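Glucose-6-phosphate acetyltransferase 1 (Arabidopsis thaliana, PDB 3T90) transfers an acetyl group from acetyl-CoA to D-glucosamine 6-phosphate, a step in the biosynthesis of UDP-N-acetylglucosamine. Local coordinates at residues S13-G18 with V32-F37. Sequence-based numbering, arbitrary orientation.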
loop_
_atom_site.group_PDB
_atom_site.type_symbol
_atom_site.label_atom_id
_atom_site.label_comp_id
_atom_site.label_asym_id
_atom_site.label_seq_id
_atom_site.Cartn_x
_atom_site.Cartn_y
_atom_site.Cartn_z
ATOM N N SER A 13 -15.160 -11.332 -16.826
ATOM C CA SER A 13 -16.338 -10.833 -17.551
ATOM C C SER A 13 -16.831 -9.526 -17.053
ATOM O O SER A 13 -17.766 -8.975 -17.636
ATOM C CB SER A 13 -17.440 -11.889 -17.545
ATOM O OG SER A 13 -17.602 -12.380 -16.257
ATOM N N ASP A 14 -16.330 -9.051 -15.889
ATOM C CA ASP A 14 -16.809 -7.798 -15.368
ATOM C C ASP A 14 -16.425 -6.588 -16.227
ATOM O O ASP A 14 -17.033 -5.523 -15.954
ATOM C CB ASP A 14 -16.339 -7.567 -13.909
ATOM C CG ASP A 14 -17.104 -8.480 -12.942
ATOM O OD1 ASP A 14 -18.260 -8.817 -13.205
ATOM O OD2 ASP A 14 -16.569 -8.861 -11.892
ATOM N N LYS A 15 -15.553 -6.778 -17.206
ATOM C CA LYS A 15 -15.313 -5.682 -18.142
ATOM C C LYS A 15 -16.602 -5.296 -18.898
ATOM O O LYS A 15 -16.698 -4.130 -19.319
ATOM C CB LYS A 15 -14.159 -6.039 -19.091
ATOM C CG LYS A 15 -14.379 -7.166 -19.975
ATOM C CD LYS A 15 -13.107 -7.383 -20.871
ATOM C CE LYS A 15 -13.085 -8.699 -21.503
ATOM N NZ LYS A 15 -12.803 -9.804 -20.507
ATOM N N ARG A 16 -17.591 -6.187 -18.997
ATOM C CA ARG A 16 -18.810 -5.780 -19.664
ATOM C C ARG A 16 -19.910 -5.342 -18.680
ATOM O O ARG A 16 -21.063 -5.060 -19.116
ATOM C CB ARG A 16 -19.286 -6.902 -20.619
ATOM C CG ARG A 16 -19.625 -8.127 -19.950
ATOM C CD ARG A 16 -20.394 -9.111 -20.890
ATOM N NE ARG A 16 -20.706 -10.362 -20.198
ATOM C CZ ARG A 16 -21.792 -10.569 -19.438
ATOM N NH1 ARG A 16 -22.722 -9.622 -19.300
ATOM N NH2 ARG A 16 -21.964 -11.752 -18.840
ATOM N N LYS A 17 -19.591 -5.204 -17.363
ATOM C CA LYS A 17 -20.593 -4.910 -16.358
ATOM C C LYS A 17 -20.349 -3.565 -15.692
ATOM O O LYS A 17 -20.769 -3.347 -14.560
ATOM C CB LYS A 17 -20.602 -6.055 -15.332
ATOM C CG LYS A 17 -21.139 -7.409 -15.874
ATOM C CD LYS A 17 -21.296 -8.442 -14.721
ATOM C CE LYS A 17 -21.851 -9.663 -15.385
ATOM N NZ LYS A 17 -21.925 -10.731 -14.356
ATOM N N GLY A 18 -19.676 -2.666 -16.368
ATOM C CA GLY A 18 -19.529 -1.312 -15.831
ATOM C C GLY A 18 -18.533 -1.149 -14.696
ATOM O O GLY A 18 -18.626 -0.128 -13.952
ATOM N N VAL A 32 -10.219 2.327 -20.894
ATOM C CA VAL A 32 -9.454 1.071 -20.793
ATOM C C VAL A 32 -10.038 0.033 -21.787
ATOM O O VAL A 32 -11.198 -0.316 -21.757
ATOM C CB VAL A 32 -9.567 0.502 -19.326
ATOM C CG1 VAL A 32 -8.906 -0.871 -19.198
ATOM C CG2 VAL A 32 -8.937 1.501 -18.301
ATOM N N THR A 33 -9.213 -0.449 -22.662
ATOM C CA THR A 33 -9.629 -1.412 -23.663
ATOM C C THR A 33 -9.841 -2.791 -23.049
ATOM O O THR A 33 -9.315 -3.089 -21.967
ATOM C CB THR A 33 -8.603 -1.548 -24.807
ATOM O OG1 THR A 33 -7.401 -2.082 -24.263
ATOM C CG2 THR A 33 -8.302 -0.191 -25.485
ATOM N N ASP A 34 -10.545 -3.642 -23.749
ATOM C CA ASP A 34 -10.700 -5.043 -23.294
ATOM C C ASP A 34 -9.351 -5.728 -23.208
ATOM O O ASP A 34 -9.091 -6.519 -22.260
ATOM C CB ASP A 34 -11.668 -5.794 -24.170
ATOM C CG ASP A 34 -13.100 -5.361 -23.984
ATOM O OD1 ASP A 34 -13.450 -4.801 -22.920
ATOM O OD2 ASP A 34 -13.905 -5.521 -24.940
ATOM N N GLU A 35 -8.423 -5.419 -24.149
ATOM C CA GLU A 35 -7.083 -6.049 -24.156
ATOM C C GLU A 35 -6.359 -5.676 -22.888
ATOM O O GLU A 35 -5.711 -6.503 -22.266
ATOM C CB GLU A 35 -6.268 -5.597 -25.393
ATOM C CG GLU A 35 -6.812 -6.159 -26.706
ATOM C CD GLU A 35 -8.037 -5.440 -27.278
ATOM O OE1 GLU A 35 -8.700 -4.490 -26.757
ATOM O OE2 GLU A 35 -8.396 -5.896 -28.391
ATOM N N GLU A 36 -6.367 -4.385 -22.557
ATOM C CA GLU A 36 -5.688 -3.883 -21.388
ATOM C C GLU A 36 -6.347 -4.365 -20.092
ATOM O O GLU A 36 -5.645 -4.780 -19.168
ATOM C CB GLU A 36 -5.658 -2.358 -21.416
ATOM C CG GLU A 36 -4.778 -1.859 -20.311
ATOM C CD GLU A 36 -3.242 -1.812 -20.540
ATOM O OE1 GLU A 36 -2.634 -2.636 -21.294
ATOM O OE2 GLU A 36 -2.629 -0.915 -19.907
ATOM N N PHE A 37 -7.688 -4.442 -20.082
ATOM C CA PHE A 37 -8.421 -4.954 -18.926
ATOM C C PHE A 37 -7.930 -6.386 -18.665
ATOM O O PHE A 37 -7.563 -6.726 -17.517
ATOM C CB PHE A 37 -9.939 -4.966 -19.137
ATOM C CG PHE A 37 -10.695 -5.554 -17.964
ATOM C CD1 PHE A 37 -11.094 -4.776 -16.900
ATOM C CD2 PHE A 37 -10.854 -6.909 -17.896
ATOM C CE1 PHE A 37 -11.792 -5.428 -15.798
ATOM C CE2 PHE A 37 -11.509 -7.542 -16.831
ATOM C CZ PHE A 37 -11.984 -6.806 -15.806
HETATM O O HOH W 1 -16.107 -4.773 -22.404
#
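K15 and F37 meet in a CH-pi contact. K15 CB sits over one face of the F37 ring, 3.6 Å from the ring centroid and 11° off the normal. F37 CG is anti to the backbone N (chi1 177°), which carries the ring out from the helix to K15. F37 also touches F19 of helix 19-23 and stacks on F76 of the second subunit. Replacing the ring with the short side chain of an alanine would probably leave K15 CB without its aromatic partner and F76 of the second subunit without its stacking mate.

Farther along K15 the methylenes pack against the D34 carboxylate. The two side chains cross at about a right angle, with K15 CD 3.3 Å from D34 OD1. The charged ends do not pair: K15 NZ turns instead to D38 and to the carbonyl oxygen of I12.

Polar contact is indirect. One water donates to D34 OD1 at 2.7 Å and weakly to K15 O.

Within 32-37, T33 is the N-cap of helix 34-45. Its OG1 accepts from E36 N at 3.0 Å, nearly straight (164°).

The contact joins the loop after strand 5-9 to the first turn of helix 34-45. This is the helical connection between the first two strands of the GNAT fold, here bordered through F37 by the second subunit of the homodimer.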